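PDB 7KIS: peptidoglycan D,D-transpeptidase MrdA from Pseudomonas aeruginosa, which probably cross-links the peptide stems of cell-wall peptidoglycan as a D,D-transpeptidase of the penicillin-binding protein family. Local coordinates for residues 317-323 against 455-460. Sequence-based numbering, arbitrary orientation.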
loop_
_atom_site.group_PDB
_atom_site.type_symbol
_atom_site.label_atom_id
_atom_site.label_comp_id
_atom_site.label_asym_id
_atom_site.label_seq_id
_atom_site.Cartn_x
_atom_site.Cartn_y
_atom_site.Cartn_z
ATOM N N ARG A 317 -9.903 -0.580 -2.288
ATOM C CA ARG A 317 -9.333 -1.447 -1.264
ATOM C C ARG A 317 -7.938 -1.016 -0.833
ATOM O O ARG A 317 -7.512 -1.362 0.273
ATOM C CB ARG A 317 -9.304 -2.891 -1.764
ATOM C CG ARG A 317 -10.614 -3.342 -2.389
ATOM C CD ARG A 317 -10.595 -4.823 -2.728
ATOM N NE ARG A 317 -11.878 -5.467 -2.457
ATOM C CZ ARG A 317 -12.952 -5.356 -3.233
ATOM N NH1 ARG A 317 -12.904 -4.622 -4.337
ATOM N NH2 ARG A 317 -14.075 -5.980 -2.907
ATOM N N VAL A 318 -7.222 -0.267 -1.673
ATOM C CA VAL A 318 -5.893 0.201 -1.295
ATOM C C VAL A 318 -5.989 1.256 -0.200
ATOM O O VAL A 318 -5.196 1.259 0.750
ATOM C CB VAL A 318 -5.146 0.737 -2.530
ATOM C CG1 VAL A 318 -3.884 1.475 -2.111
ATOM C CG2 VAL A 318 -4.812 -0.395 -3.483
ATOM N N LEU A 319 -6.969 2.150 -0.298
ATOM C CA LEU A 319 -7.048 3.317 0.572
ATOM C C LEU A 319 -8.011 3.138 1.735
ATOM O O LEU A 319 -7.698 3.548 2.857
ATOM C CB LEU A 319 -7.463 4.547 -0.240
ATOM C CG LEU A 319 -6.539 4.889 -1.407
ATOM C CD1 LEU A 319 -6.869 6.258 -1.979
ATOM C CD2 LEU A 319 -5.090 4.824 -0.958
ATOM N N ARG A 320 -9.177 2.541 1.497
ATOM C CA ARG A 320 -10.184 2.364 2.534
ATOM C C ARG A 320 -10.416 0.900 2.879
ATOM O O ARG A 320 -11.352 0.590 3.626
ATOM C CB ARG A 320 -11.495 3.026 2.105
ATOM C CG ARG A 320 -11.335 4.495 1.750
ATOM C CD ARG A 320 -12.584 5.061 1.102
ATOM N NE ARG A 320 -12.354 6.400 0.567
ATOM C CZ ARG A 320 -11.932 6.647 -0.669
ATOM N NH1 ARG A 320 -11.693 5.644 -1.503
ATOM N NH2 ARG A 320 -11.748 7.897 -1.073
ATOM N N GLY A 321 -9.587 -0.005 2.365
ATOM C CA GLY A 321 -9.662 -1.396 2.763
ATOM C C GLY A 321 -8.719 -1.688 3.910
ATOM O O GLY A 321 -7.499 -1.716 3.730
ATOM N N LEU A 322 -9.273 -1.905 5.096
ATOM C CA LEU A 322 -8.492 -2.078 6.313
ATOM C C LEU A 322 -8.525 -3.544 6.725
ATOM O O LEU A 322 -9.604 -4.116 6.915
ATOM C CB LEU A 322 -9.026 -1.175 7.422
ATOM C CG LEU A 322 -9.082 0.290 6.980
ATOM C CD1 LEU A 322 -10.519 0.783 6.901
ATOM C CD2 LEU A 322 -8.257 1.171 7.898
ATOM N N TYR A 323 -7.345 -4.144 6.867
ATOM C CA TYR A 323 -7.217 -5.555 7.180
ATOM C C TYR A 323 -6.196 -5.757 8.289
ATOM O O TYR A 323 -5.194 -5.034 8.350
ATOM C CB TYR A 323 -6.788 -6.355 5.942
ATOM C CG TYR A 323 -7.554 -6.010 4.689
ATOM C CD1 TYR A 323 -8.777 -6.606 4.416
ATOM C CD2 TYR A 323 -7.055 -5.089 3.779
ATOM C CE1 TYR A 323 -9.483 -6.295 3.271
ATOM C CE2 TYR A 323 -7.754 -4.770 2.630
ATOM C CZ TYR A 323 -8.967 -5.375 2.382
ATOM O OH TYR A 323 -9.666 -5.064 1.238
ATOM N N MET A 455 -5.827 -4.275 15.436
ATOM C CA MET A 455 -4.943 -3.546 14.535
ATOM C C MET A 455 -5.500 -3.534 13.118
ATOM O O MET A 455 -5.917 -4.567 12.589
ATOM C CB MET A 455 -3.546 -4.168 14.548
ATOM C CG MET A 455 -2.515 -3.368 13.769
ATOM S SD MET A 455 -0.961 -4.252 13.546
ATOM C CE MET A 455 0.078 -2.958 12.875
ATOM N N GLN A 456 -5.508 -2.350 12.511
ATOM C CA GLN A 456 -6.004 -2.151 11.158
ATOM C C GLN A 456 -4.909 -1.522 10.312
ATOM O O GLN A 456 -4.226 -0.594 10.755
ATOM C CB GLN A 456 -7.247 -1.253 11.155
ATOM C CG GLN A 456 -8.348 -1.707 12.098
ATOM C CD GLN A 456 -9.606 -2.125 11.365
ATOM O OE1 GLN A 456 -9.548 -2.624 10.242
ATOM N NE2 GLN A 456 -10.755 -1.922 11.999
ATOM N N ALA A 457 -4.748 -2.028 9.091
ATOM C CA ALA A 457 -3.706 -1.540 8.200
ATOM C C ALA A 457 -4.209 -1.575 6.766
ATOM O O ALA A 457 -4.808 -2.566 6.341
ATOM C CB ALA A 457 -2.428 -2.375 8.341
ATOM N N THR A 458 -3.964 -0.483 6.025
ATOM C CA THR A 458 -4.286 -0.363 4.612
ATOM C C THR A 458 -3.162 -0.944 3.758
ATOM O O THR A 458 -1.992 -0.901 4.149
ATOM C CB THR A 458 -4.505 1.102 4.237
ATOM O OG1 THR A 458 -3.332 1.861 4.556
ATOM C CG2 THR A 458 -5.695 1.674 4.994
ATOM N N PRO A 459 -3.493 -1.491 2.584
ATOM C CA PRO A 459 -2.454 -2.093 1.731
ATOM C C PRO A 459 -1.357 -1.126 1.321
ATOM O O PRO A 459 -0.299 -1.574 0.863
ATOM C CB PRO A 459 -3.246 -2.590 0.514
ATOM C CG PRO A 459 -4.630 -2.796 1.028
ATOM C CD PRO A 459 -4.845 -1.714 2.044
ATOM N N ILE A 460 -1.568 0.181 1.468
ATOM C CA ILE A 460 -0.493 1.132 1.203
ATOM C C ILE A 460 0.386 1.296 2.439
ATOM O O ILE A 460 1.609 1.432 2.329
ATOM C CB ILE A 460 -1.077 2.476 0.727
ATOM C CG1 ILE A 460 0.014 3.548 0.646
ATOM C CG2 ILE A 460 -2.214 2.925 1.633
ATOM C CD1 ILE A 460 1.048 3.286 -0.425
#
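Tyr323 and Ala457 form a single antiparallel bridge that joins the chain leading to the predicted nucleophile Ser327 to the start of helix 459-470, in a buried part of the transpeptidase domain. Two backbone bonds establish the pairing: Tyr323 N to Ala457 O is 3.0 Å long and almost straight (175° at the hydrogen), whereas Ala457 N to Tyr323 O, at 3.1 Å, is bent to 137° and meets its acceptor from above the carbonyl plane. Next to the bridge, toward Pro459, the Gly321 carbonyl receives the CA-H of Thr458 nearly head-on (CA to O 3.6 Å).

Side chains continue the contact along both segments. The pyrrolidine of Pro459 fits among the carbonyls of Arg317, Val318 and Gly321, and its CG lies at the edge of the Tyr323 ring, 4.0 Å from CE2. Leu322 and Gln456 cross at about a right angle; the glutamine chain, bent at chi2, lays its amide oxygen against Leu322 CB. Leu322 CD2 also lies alongside Thr458 CG2 at 3.9 Å. Beyond the proline, Val318 CG1, anti to its own N (chi1 169°), reaches Ile460 CB at 4.1 Å, and both residues continue onto Val271 of strand 268-273.

Thr458 is the N-cap of helix 459-470: its OG1 caps a backbone N just beyond the segment, while Gln461 OE1 in turn accepts from Thr458 N. The arrangement is thus a one-bridge antiparallel pairing running into a capped helix start, joining the exit of the short helix 317-320 to the entry of helix 459-470 beside the central antiparallel sheet of the penicillin-binding transpeptidase fold.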